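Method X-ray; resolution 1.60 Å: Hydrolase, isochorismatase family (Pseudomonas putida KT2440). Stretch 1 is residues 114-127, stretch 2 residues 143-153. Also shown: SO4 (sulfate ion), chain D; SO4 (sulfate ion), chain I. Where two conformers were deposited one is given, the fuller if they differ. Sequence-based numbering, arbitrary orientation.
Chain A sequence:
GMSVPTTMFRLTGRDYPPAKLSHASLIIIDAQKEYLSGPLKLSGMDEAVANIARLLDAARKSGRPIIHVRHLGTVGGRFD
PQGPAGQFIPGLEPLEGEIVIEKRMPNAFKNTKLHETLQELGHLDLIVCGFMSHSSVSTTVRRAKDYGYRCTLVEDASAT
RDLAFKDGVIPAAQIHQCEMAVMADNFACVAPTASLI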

# COMPACT_ATOMS: atom_id res chain seq x y z
N LEU A 114 18.40 -1.60 3.01
CA LEU A 114 17.91 -0.26 3.30
C LEU A 114 17.68 -0.06 4.80
O LEU A 114 18.01 1.00 5.34
N HIS A 115 17.18 -1.08 5.48
CA HIS A 115 16.98 -0.95 6.93
C HIS A 115 18.29 -0.68 7.70
O HIS A 115 18.38 0.30 8.46
N GLU A 116 19.32 -1.48 7.43
CA GLU A 116 20.63 -1.36 8.06
C GLU A 116 21.18 0.03 7.78
O GLU A 116 21.73 0.69 8.68
N THR A 117 21.01 0.48 6.54
CA THR A 117 21.47 1.80 6.15
C THR A 117 20.76 2.91 6.95
O THR A 117 21.40 3.85 7.50
N LEU A 118 19.44 2.85 7.00
CA LEU A 118 18.71 3.87 7.75
C LEU A 118 19.04 3.83 9.26
O LEU A 118 19.12 4.88 9.87
N GLN A 119 19.28 2.63 9.81
CA GLN A 119 19.73 2.49 11.22
C GLN A 119 21.07 3.20 11.44
O GLN A 119 21.22 4.00 12.37
N GLU A 120 22.00 2.97 10.53
CA GLU A 120 23.28 3.58 10.58
C GLU A 120 23.23 5.10 10.51
O GLU A 120 24.06 5.81 11.14
N LEU A 121 22.28 5.61 9.73
CA LEU A 121 22.15 7.04 9.56
C LEU A 121 21.51 7.71 10.80
O LEU A 121 21.74 8.88 11.08
N GLY A 122 20.75 6.93 11.56
CA GLY A 122 20.30 7.41 12.84
C GLY A 122 19.05 8.25 12.88
O GLY A 122 18.68 8.67 13.97
N HIS A 123 18.40 8.51 11.75
CA HIS A 123 17.17 9.35 11.73
C HIS A 123 15.90 8.56 11.58
O HIS A 123 15.75 7.78 10.64
N LEU A 124 14.97 8.77 12.51
CA LEU A 124 13.64 8.19 12.40
C LEU A 124 12.78 8.90 11.35
O LEU A 124 11.88 8.27 10.81
N ASP A 125 13.09 10.17 11.05
CA ASP A 125 12.37 10.96 10.04
C ASP A 125 12.93 10.81 8.62
O ASP A 125 14.07 11.14 8.30
N LEU A 126 12.04 10.35 7.75
CA LEU A 126 12.33 10.13 6.35
C LEU A 126 11.46 11.03 5.49
O LEU A 126 10.26 11.10 5.67
N ILE A 127 12.11 11.72 4.56
CA ILE A 127 11.43 12.47 3.53
C ILE A 127 11.52 11.61 2.27
O ILE A 127 12.64 11.22 1.85
N ARG A 143 6.05 -0.08 4.45
CA ARG A 143 7.04 -0.92 5.10
C ARG A 143 7.85 -0.17 6.17
O ARG A 143 8.18 -0.71 7.23
N ALA A 144 8.17 1.07 5.88
CA ALA A 144 8.90 1.91 6.81
C ALA A 144 8.12 2.07 8.11
O ALA A 144 8.75 2.15 9.16
N LYS A 145 6.79 2.18 8.04
CA LYS A 145 5.96 2.22 9.25
C LYS A 145 6.26 1.01 10.14
O LYS A 145 6.38 1.14 11.35
N ASP A 146 6.37 -0.20 9.55
CA ASP A 146 6.69 -1.41 10.31
C ASP A 146 7.98 -1.34 11.10
O ASP A 146 8.13 -1.97 12.16
N TYR A 147 8.95 -0.59 10.57
CA TYR A 147 10.25 -0.43 11.24
C TYR A 147 10.31 0.80 12.14
O TYR A 147 11.34 1.14 12.70
N GLY A 148 9.18 1.46 12.28
CA GLY A 148 9.07 2.56 13.23
C GLY A 148 9.54 3.90 12.71
O GLY A 148 9.64 4.85 13.48
N TYR A 149 9.77 4.04 11.41
CA TYR A 149 10.06 5.33 10.85
C TYR A 149 8.87 6.24 10.71
O TYR A 149 7.73 5.80 10.58
N ARG A 150 9.16 7.54 10.78
CA ARG A 150 8.18 8.58 10.57
C ARG A 150 8.42 9.11 9.17
O ARG A 150 9.47 9.69 8.90
N CYS A 151 7.45 8.95 8.29
CA CYS A 151 7.61 9.30 6.87
C CYS A 151 6.88 10.60 6.59
O CYS A 151 5.76 10.80 7.04
N THR A 152 7.53 11.45 5.79
CA THR A 152 6.90 12.63 5.22
C THR A 152 7.02 12.46 3.70
O THR A 152 8.14 12.42 3.16
N LEU A 153 5.88 12.32 3.05
CA LEU A 153 5.83 12.03 1.62
C LEU A 153 5.58 13.30 0.88
O LEU A 153 4.62 14.01 1.16

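The strongest side-chain contact between the two stretches is the salt bridge of D125 and R150, paired neighbours on the same face of the parallel sheet. R150 NE donates to D125 OD1 at 3.1 Å, and R150 NH2 makes a weak second bond to D125 OD2 at 3.3 Å. D125 is m; R150 follows m, t, m through chi3, which turns its guanidinium edge to the carboxylate, while L124 CB lies over one guanidinium face, 3.6 Å from R150 NH2. Beneath these side chains the strands are laced by R150 N to L124 O (2.8 Å), L126 N to R150 O (2.9 Å) and T152 N to L126 O (2.8 Å). One water joins the strands, donating to D125 OD1 (3.0 Å) and weakly to R150 O (2.8 Å) and lying 2.7 Å from T152 OG1. A second bridges H115 NE2 (2.6 Å) and Y147 O (2.9 Å). H115 (t) points toward stretch 2 and stacks face-to-face on Y147 (m), with centroids 3.8 Å apart and planes at 22°. Y147 OH donates to O4 of the chain D sulfate at 3.0 Å; R143 also binds this ion, NE reaching its O2 at 2.8 Å. Y149 (m, chi2 -81°) is the central packing element, with the largest area covered by the opposing stretch. L118 (m, t) points toward it and sets CD1 over its ring face, 4.2 Å from the centroid, while Y149 OH lies 3.3 Å from both L118 CB and H115 CD2. On the other sheet face, L126 (m, t) reaches across with CD1, which lies 3.6 Å from Y149 CB, 4.2 Å from A144 CB and 4.1 Å from C151 SG. Farther out, L124 (m, t) brings CD2 to 3.8 Å from G148 O. I127 and T152, both m at chi1, share the D125 face and touch loosely, I127 CG1 to T152 CB at 4.5 Å.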

# COMPACT_ATOMS: atom_id res chain seq x y z
CB LEU A 114 16.65 0.05 2.49
CG LEU A 114 15.98 1.41 2.76
CD1 LEU A 114 16.90 2.59 2.52
CD2 LEU A 114 14.70 1.57 1.93
CB HIS A 115 16.24 -2.17 7.48
CG HIS A 115 15.80 -1.97 8.88
ND1 HIS A 115 15.71 -3.00 9.79
CD2 HIS A 115 15.42 -0.85 9.53
CE1 HIS A 115 15.30 -2.51 10.95
NE2 HIS A 115 15.12 -1.21 10.83
CB GLU A 116 21.56 -2.45 7.48
CG GLU A 116 23.00 -2.56 7.98
CD GLU A 116 23.73 -3.79 7.44
OE1 GLU A 116 23.10 -4.61 6.73
OE2 GLU A 116 24.93 -3.96 7.73
CB THR A 117 21.28 2.02 4.66
OG1 THR A 117 22.11 1.07 3.98
CG2 THR A 117 21.64 3.43 4.25
CB LEU A 118 17.21 3.75 7.51
CG LEU A 118 16.74 3.98 6.08
CD1 LEU A 118 15.23 3.77 6.03
CD2 LEU A 118 17.14 5.38 5.66
CB GLN A 119 19.81 1.01 11.61
CG GLN A 119 18.44 0.43 11.82
CD GLN A 119 18.48 -1.06 12.07
OE1 GLN A 119 19.17 -1.80 11.38
NE2 GLN A 119 17.75 -1.51 13.07
CB GLU A 120 24.07 3.06 9.39
CG GLU A 120 25.54 3.37 9.45
CD GLU A 120 26.30 2.71 8.31
OE1 GLU A 120 25.65 2.22 7.38
OE2 GLU A 120 27.53 2.65 8.39
CB LEU A 121 21.33 7.36 8.35
CG LEU A 121 22.08 7.45 7.01
CD1 LEU A 121 23.19 6.42 6.90
CD2 LEU A 121 21.18 7.37 5.79
CB HIS A 123 17.25 10.41 10.63
CG HIS A 123 18.47 11.25 10.73
ND1 HIS A 123 18.67 12.12 11.78
CD2 HIS A 123 19.56 11.34 9.94
CE1 HIS A 123 19.85 12.71 11.63
NE2 HIS A 123 20.40 12.25 10.52
CB LEU A 124 12.93 8.19 13.76
CG LEU A 124 13.46 7.16 14.76
CD1 LEU A 124 12.73 7.30 16.09
CD2 LEU A 124 13.31 5.73 14.24
CB ASP A 125 12.33 12.46 10.37
CG ASP A 125 11.41 12.81 11.55
OD1 ASP A 125 10.19 12.64 11.42
OD2 ASP A 125 11.86 13.41 12.54
CB LEU A 126 12.05 8.67 5.95
CG LEU A 126 12.61 7.55 6.83
CD1 LEU A 126 12.16 6.20 6.29
CD2 LEU A 126 14.12 7.64 6.99
CB ILE A 127 12.04 13.87 3.32
CG1 ILE A 127 11.87 14.70 4.61
CG2 ILE A 127 11.38 14.56 2.13
CD1 ILE A 127 12.75 15.91 4.69
CB ARG A 143 7.96 -1.59 4.07
CG ARG A 143 8.85 -2.67 4.68
CD ARG A 143 8.06 -3.74 5.37
NE ARG A 143 8.93 -4.82 5.84
CZ ARG A 143 8.65 -5.59 6.88
NH1 ARG A 143 7.51 -5.42 7.52
NH2 ARG A 143 9.50 -6.56 7.27
CB ALA A 144 9.19 3.27 6.20
CB LYS A 145 4.47 2.27 8.93
CG LYS A 145 3.54 2.43 10.15
CD LYS A 145 2.07 2.29 9.73
CE LYS A 145 1.07 2.58 10.84
NZ LYS A 145 0.85 4.03 11.08
CB ASP A 146 6.76 -2.62 9.38
CG ASP A 146 5.37 -3.06 8.86
OD1 ASP A 146 4.33 -2.73 9.48
OD2 ASP A 146 5.31 -3.76 7.83
CB TYR A 147 11.32 -0.38 10.18
CG TYR A 147 11.61 -1.67 9.52
CD1 TYR A 147 12.04 -2.77 10.29
CD2 TYR A 147 11.54 -1.82 8.15
CE1 TYR A 147 12.36 -3.97 9.73
CE2 TYR A 147 11.87 -3.03 7.56
CZ TYR A 147 12.30 -4.11 8.35
OH TYR A 147 12.62 -5.35 7.81
CB TYR A 149 10.74 5.19 9.48
CG TYR A 149 12.06 4.48 9.63
CD1 TYR A 149 13.19 5.14 10.05
CD2 TYR A 149 12.16 3.12 9.34
CE1 TYR A 149 14.41 4.49 10.22
CE2 TYR A 149 13.37 2.46 9.50
CZ TYR A 149 14.48 3.12 9.95
OH TYR A 149 15.67 2.43 10.10
CB ARG A 150 8.40 9.70 11.55
CG ARG A 150 7.99 9.39 12.97
CD ARG A 150 8.08 10.66 13.83
NE ARG A 150 9.45 11.15 14.00
CZ ARG A 150 10.30 10.73 14.93
NH1 ARG A 150 9.94 9.81 15.82
NH2 ARG A 150 11.52 11.25 15.00
CB CYS A 151 7.04 8.21 5.99
SG CYS A 151 8.09 6.74 5.95
CB THR A 152 7.57 13.93 5.66
OG1 THR A 152 7.39 14.06 7.08
CG2 THR A 152 6.95 15.09 4.95
CB LEU A 153 4.71 11.02 1.36
CG LEU A 153 4.41 10.60 -0.06
CD1 LEU A 153 5.58 10.05 -0.83
CD2 LEU A 153 3.28 9.59 -0.02
S SO4 D . 11.89 -6.64 4.31
O1 SO4 D . 11.52 -7.63 3.29
O2 SO4 D . 11.04 -5.48 4.08
O3 SO4 D . 13.30 -6.27 4.10
O4 SO4 D . 11.66 -7.21 5.68
S SO4 I . 6.91 -8.79 8.52
O1 SO4 I . 8.32 -9.15 8.18
O2 SO4 I . 6.90 -7.56 9.37
O3 SO4 I . 6.37 -9.85 9.43
O4 SO4 I . 6.01 -8.68 7.35
O HOH W 1 14.01 0.12 12.79
O HOH W 2 8.65 12.38 8.82